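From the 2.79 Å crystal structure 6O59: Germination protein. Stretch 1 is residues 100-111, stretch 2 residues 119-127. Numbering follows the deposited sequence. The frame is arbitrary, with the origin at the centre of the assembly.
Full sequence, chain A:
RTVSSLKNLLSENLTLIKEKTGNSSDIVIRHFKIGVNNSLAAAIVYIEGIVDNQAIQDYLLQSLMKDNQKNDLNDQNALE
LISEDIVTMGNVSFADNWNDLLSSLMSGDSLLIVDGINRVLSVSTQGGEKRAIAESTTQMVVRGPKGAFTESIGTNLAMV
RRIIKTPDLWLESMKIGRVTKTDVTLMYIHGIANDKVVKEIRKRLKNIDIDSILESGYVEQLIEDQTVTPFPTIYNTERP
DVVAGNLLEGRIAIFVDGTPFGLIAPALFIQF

Stretch 1, residues 100-111: DLLSSLMSGDSL
Stretch 2 119-127: RVLSVSTQG

Stretch 1 enters as a helix through Met-106, held by i to i+4 bonds such as Leu-105 N to Leu-101 O (3.0 Å). Ser-107 (phi/psi -92/16) leaves it, and Gly-108 turns at 81/21, where a CB would jam against the preceding carbonyl. Ser-104 O closes this turn, accepting Asp-109 N at 3.0 Å and Ser-107 OG (chi1 p) at 2.7 Å.

The chain then runs extended and antiparallel to strand 120-124, with Ser-110 opposite Val-123 (CA-CA 5.3 Å) and Leu-111 opposite Ser-122 (CA-CA 4.8 Å). The first pair satisfies both its backbone donors reciprocally: Ser-110 N to Val-123 O is 3.0 Å at 165°, and Val-123 N to Ser-110 O is 3.0 Å at 152°. The second pair lacks such bonds; instead Leu-111 CA approaches Leu-121 O at 3.4 Å, a CA-H...O contact.

On the face of Leu-111 (m, t) and Ser-122 (m), Ser-104 OG (chi1 110°) hydrogen-bonds Ser-122 OG at 2.8 Å, tying helix to strand. Val-120 (t) adds apolar packing, its CG2 3.5 Å from Leu-101 CD1 and its CG1 3.8 Å from Leu-111 CB. On the other face, Ser-110 CB lies 3.9 Å from Val-123 CG1, while Ser-110 OG (m) is satisfied elsewhere in the structure.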

ATOM      1  N   ASP A 100      14.587   4.750  -6.989  1.00 82.57           N
ATOM      2  CA  ASP A 100      15.175   4.347  -5.708  1.00 79.91           C
ATOM      3  C   ASP A 100      14.218   4.568  -4.544  1.00 80.18           C
ATOM      4  O   ASP A 100      14.104   3.703  -3.666  1.00 77.46           O
ATOM      5  CB  ASP A 100      16.484   5.109  -5.465  1.00 82.85           C
ATOM      6  CG  ASP A 100      17.647   4.669  -6.325  1.00 90.71           C
ATOM      7  OD1 ASP A 100      17.515   3.634  -7.026  1.00 90.75           O
ATOM      8  OD2 ASP A 100      18.698   5.350  -6.291  1.00 97.32           O
ATOM      9  N   LEU A 101      13.532   5.723  -4.541  1.00 77.13           N
ATOM     10  CA  LEU A 101      12.549   6.077  -3.518  1.00 75.19           C
ATOM     11  C   LEU A 101      11.422   5.054  -3.511  1.00 77.06           C
ATOM     12  O   LEU A 101      11.147   4.444  -2.474  1.00 76.33           O
ATOM     13  CB  LEU A 101      11.989   7.501  -3.767  1.00 76.37           C
ATOM     14  CG  LEU A 101      10.964   8.035  -2.761  1.00 79.05           C
ATOM     15  CD1 LEU A 101      11.204   9.487  -2.482  1.00 81.49           C
ATOM     16  CD2 LEU A 101       9.545   7.862  -3.261  1.00 78.98           C
ATOM     17  N   LEU A 102      10.784   4.866  -4.676  1.00 72.49           N
ATOM     18  CA  LEU A 102       9.633   3.992  -4.813  1.00 70.42           C
ATOM     19  C   LEU A 102       9.954   2.538  -4.490  1.00 72.56           C
ATOM     20  O   LEU A 102       9.173   1.914  -3.776  1.00 72.06           O
ATOM     21  CB  LEU A 102       8.993   4.122  -6.198  1.00 71.73           C
ATOM     22  CG  LEU A 102       8.201   5.412  -6.433  1.00 76.26           C
ATOM     23  CD1 LEU A 102       7.784   5.541  -7.885  1.00 78.88           C
ATOM     24  CD2 LEU A 102       7.008   5.529  -5.492  1.00 72.77           C
ATOM     25  N   SER A 103      11.111   2.030  -4.920  1.00 68.12           N
ATOM     26  CA  SER A 103      11.489   0.646  -4.644  1.00 66.76           C
ATOM     27  C   SER A 103      11.701   0.419  -3.150  1.00 68.69           C
ATOM     28  O   SER A 103      11.303  -0.635  -2.651  1.00 68.78           O
ATOM     29  CB  SER A 103      12.732   0.241  -5.427  1.00 70.96           C
ATOM     30  OG  SER A 103      13.897   0.546  -4.683  1.00 84.17           O
ATOM     31  N   SER A 104      12.291   1.399  -2.435  1.00 63.97           N
ATOM     32  CA  SER A 104      12.533   1.274  -0.996  1.00 62.82           C
ATOM     33  C   SER A 104      11.184   1.286  -0.224  1.00 68.51           C
ATOM     34  O   SER A 104      10.971   0.473   0.691  1.00 67.26           O
ATOM     35  CB  SER A 104      13.491   2.358  -0.513  1.00 65.98           C
ATOM     36  OG  SER A 104      12.880   3.335   0.310  1.00 76.58           O
ATOM     37  N   LEU A 105      10.258   2.165  -0.653  1.00 66.11           N
ATOM     38  CA  LEU A 105       8.921   2.256  -0.088  1.00 65.05           C
ATOM     39  C   LEU A 105       8.191   0.904  -0.238  1.00 68.17           C
ATOM     40  O   LEU A 105       7.664   0.395   0.751  1.00 67.67           O
ATOM     41  CB  LEU A 105       8.145   3.393  -0.793  1.00 65.84           C
ATOM     42  CG  LEU A 105       6.675   3.606  -0.392  1.00 68.28           C
ATOM     43  CD1 LEU A 105       6.573   4.282   0.945  1.00 67.62           C
ATOM     44  CD2 LEU A 105       5.977   4.451  -1.405  1.00 68.51           C
ATOM     45  N   MET A 106       8.218   0.310  -1.456  1.00 65.09           N
ATOM     46  CA  MET A 106       7.539  -0.957  -1.775  1.00 65.35           C
ATOM     47  C   MET A 106       8.170  -2.144  -1.048  1.00 72.84           C
ATOM     48  O   MET A 106       7.505  -3.158  -0.838  1.00 75.08           O
ATOM     49  CB  MET A 106       7.508  -1.231  -3.294  1.00 68.67           C
ATOM     50  CG  MET A 106       6.809  -0.139  -4.165  1.00 72.48           C
ATOM     51  SD  MET A 106       5.494   0.886  -3.421  1.00 74.78           S
ATOM     52  CE  MET A 106       4.168  -0.201  -3.493  1.00 71.51           C
ATOM     53  N   SER A 107       9.435  -2.010  -0.634  1.00 69.18           N
ATOM     54  CA  SER A 107      10.164  -3.066   0.059  1.00 68.00           C
ATOM     55  C   SER A 107      10.021  -2.963   1.603  1.00 71.33           C
ATOM     56  O   SER A 107      10.781  -3.590   2.347  1.00 71.98           O
ATOM     57  CB  SER A 107      11.632  -3.035  -0.354  1.00 69.76           C
ATOM     58  OG  SER A 107      12.249  -1.897   0.212  1.00 75.78           O
ATOM     59  N   GLY A 108       9.047  -2.196   2.066  1.00 66.94           N
ATOM     60  CA  GLY A 108       8.799  -2.048   3.493  1.00 66.42           C
ATOM     61  C   GLY A 108       9.672  -1.075   4.251  1.00 72.06           C
ATOM     62  O   GLY A 108       9.779  -1.197   5.473  1.00 73.32           O
ATOM     63  N   ASP A 109      10.312  -0.104   3.566  1.00 68.11           N
ATOM     64  CA  ASP A 109      11.117   0.899   4.275  1.00 67.12           C
ATOM     65  C   ASP A 109      10.239   2.064   4.684  1.00 69.71           C
ATOM     66  O   ASP A 109       9.116   2.199   4.188  1.00 70.93           O
ATOM     67  CB  ASP A 109      12.286   1.408   3.412  1.00 69.84           C
ATOM     68  CG  ASP A 109      13.492   0.498   3.258  1.00 79.24           C
ATOM     69  OD1 ASP A 109      13.489  -0.604   3.845  1.00 79.87           O
ATOM     70  OD2 ASP A 109      14.437   0.891   2.554  1.00 86.98           O
ATOM     71  N   SER A 110      10.729   2.907   5.582  1.00 64.85           N
ATOM     72  CA  SER A 110      10.014   4.130   5.942  1.00 64.33           C
ATOM     73  C   SER A 110      10.773   5.297   5.350  1.00 68.45           C
ATOM     74  O   SER A 110      12.008   5.347   5.432  1.00 67.47           O
ATOM     75  CB  SER A 110       9.859   4.278   7.449  1.00 66.24           C
ATOM     76  OG  SER A 110       9.190   3.136   7.944  1.00 66.63           O
ATOM     77  N   LEU A 111      10.046   6.175   4.669  1.00 65.26           N
ATOM     78  CA  LEU A 111      10.649   7.343   4.058  1.00 66.43           C
ATOM     79  C   LEU A 111      10.509   8.525   4.977  1.00 71.40           C
ATOM     80  O   LEU A 111       9.473   8.687   5.627  1.00 70.64           O
ATOM     81  CB  LEU A 111      10.034   7.679   2.676  1.00 66.78           C
ATOM     82  CG  LEU A 111       9.885   6.561   1.632  1.00 69.33           C
ATOM     83  CD1 LEU A 111       9.192   7.079   0.412  1.00 69.69           C
ATOM     84  CD2 LEU A 111      11.208   5.957   1.249  1.00 70.17           C
ATOM     85  N   ARG A 119      16.322  15.268  -0.928  0.50 90.06           N
ATOM     86  CA  ARG A 119      16.960  13.940  -0.738  0.50111.65           C
ATOM     87  C   ARG A 119      16.046  13.237   0.262  0.50135.80           C
ATOM     88  O   ARG A 119      15.597  13.903   1.209  0.50 99.80           O
ATOM     89  CB  ARG A 119      18.437  14.014  -0.325  0.50115.36           C
ATOM     90  CG  ARG A 119      19.425  14.567  -1.349  0.50125.34           C
ATOM     91  CD  ARG A 119      20.929  14.663  -1.103  0.50126.24           C
ATOM     92  NE  ARG A 119      21.685  15.287  -2.190  0.50121.70           N
ATOM     93  CZ  ARG A 119      22.985  15.584  -2.161  0.50123.81           C
ATOM     94  NH1 ARG A 119      23.701  15.318  -1.085  0.50 98.73           N
ATOM     95  NH2 ARG A 119      23.565  16.148  -3.206  0.50110.22           N
ATOM     96  N   VAL A 120      15.722  11.971   0.028  1.00 84.27           N
ATOM     97  CA  VAL A 120      14.784  11.283   0.957  1.00 86.12           C
ATOM     98  C   VAL A 120      15.567  10.249   1.752  1.00 85.11           C
ATOM     99  O   VAL A 120      16.413   9.585   1.164  1.00 85.24           O
ATOM    100  CB  VAL A 120      13.611  10.668   0.182  1.00 93.24           C
ATOM    101  CG1 VAL A 120      12.847   9.653   1.002  1.00 96.08           C
ATOM    102  CG2 VAL A 120      12.677  11.748  -0.318  1.00 94.14           C
ATOM    103  N   LEU A 121      15.302  10.166   3.050  1.00 78.27           N
ATOM    104  CA  LEU A 121      15.977   9.167   3.904  1.00 76.31           C
ATOM    105  C   LEU A 121      15.109   7.917   4.016  1.00 76.30           C
ATOM    106  O   LEU A 121      13.925   8.053   4.282  1.00 74.49           O
ATOM    107  CB  LEU A 121      16.207   9.788   5.282  1.00 76.85           C
ATOM    108  CG  LEU A 121      16.794   8.849   6.327  1.00 79.79           C
ATOM    109  CD1 LEU A 121      17.330   9.635   7.498  1.00 81.24           C
ATOM    110  CD2 LEU A 121      15.751   7.859   6.799  1.00 77.67           C
ATOM    111  N   SER A 122      15.710   6.760   3.758  1.00 73.04           N
ATOM    112  CA  SER A 122      15.075   5.442   3.909  1.00 72.22           C
ATOM    113  C   SER A 122      15.613   4.681   5.123  1.00 74.70           C
ATOM    114  O   SER A 122      16.830   4.591   5.308  1.00 76.43           O
ATOM    115  CB  SER A 122      15.291   4.588   2.656  1.00 77.54           C
ATOM    116  OG  SER A 122      14.638   5.095   1.503  1.00 87.35           O
ATOM    117  N   VAL A 123      14.723   4.084   5.908  1.00 67.57           N
ATOM    118  CA  VAL A 123      15.161   3.292   7.055  1.00 67.05           C
ATOM    119  C   VAL A 123      14.479   1.912   6.999  1.00 73.65           C
ATOM    120  O   VAL A 123      13.284   1.825   6.714  1.00 72.26           O
ATOM    121  CB  VAL A 123      14.978   4.021   8.422  1.00 69.74           C
ATOM    122  CG1 VAL A 123      13.568   4.576   8.621  1.00 68.24           C
ATOM    123  CG2 VAL A 123      15.415   3.154   9.593  1.00 69.37           C
ATOM    124  N   SER A 124      15.266   0.847   7.227  1.00 73.55           N
ATOM    125  CA  SER A 124      14.809  -0.534   7.232  1.00 74.43           C
ATOM    126  C   SER A 124      14.842  -1.137   8.645  1.00 81.85           C
ATOM    127  O   SER A 124      15.836  -0.981   9.347  1.00 80.96           O
ATOM    128  CB  SER A 124      15.670  -1.365   6.291  1.00 79.84           C
ATOM    129  OG  SER A 124      15.185  -2.697   6.221  1.00 93.68           O
ATOM    130  N   THR A 125      13.776  -1.870   9.033  1.00 83.60           N
ATOM    131  CA  THR A 125      13.648  -2.544  10.339  1.00 86.94           C
ATOM    132  C   THR A 125      13.759  -4.110  10.189  1.00 99.78           C
ATOM    133  O   THR A 125      13.836  -4.821  11.205  1.00100.60           O
ATOM    134  CB  THR A 125      12.358  -2.093  11.055  1.00 94.54           C
ATOM    135  OG1 THR A 125      12.329  -0.659  11.102  1.00 89.13           O
ATOM    136  CG2 THR A 125      12.270  -2.617  12.490  1.00100.18           C
ATOM    137  N   GLN A 126      13.835  -4.633   8.937  1.00102.27           N
ATOM    138  CA  GLN A 126      14.004  -6.076   8.674  1.00105.60           C
ATOM    139  C   GLN A 126      15.512  -6.430   8.366  1.00114.27           C
ATOM    140  O   GLN A 126      16.349  -5.520   8.227  1.00113.68           O
ATOM    141  CB  GLN A 126      13.045  -6.575   7.550  1.00107.30           C
ATOM    142  CG  GLN A 126      13.293  -6.033   6.118  1.00132.49           C
ATOM    143  CD  GLN A 126      12.810  -6.932   4.976  1.00152.33           C
ATOM    144  OE1 GLN A 126      12.967  -6.603   3.789  1.00148.08           O
ATOM    145  NE2 GLN A 126      12.222  -8.089   5.287  1.00141.51           N
ATOM    146  N   GLY A 127      15.819  -7.740   8.302  1.00114.09           N
ATOM    147  CA  GLY A 127      17.162  -8.267   8.037  1.00115.79           C
ATOM    148  C   GLY A 127      17.270  -9.481   7.117  1.00121.87           C
ATOM    149  O   GLY A 127      18.381  -9.968   6.867  1.00122.22           O
TER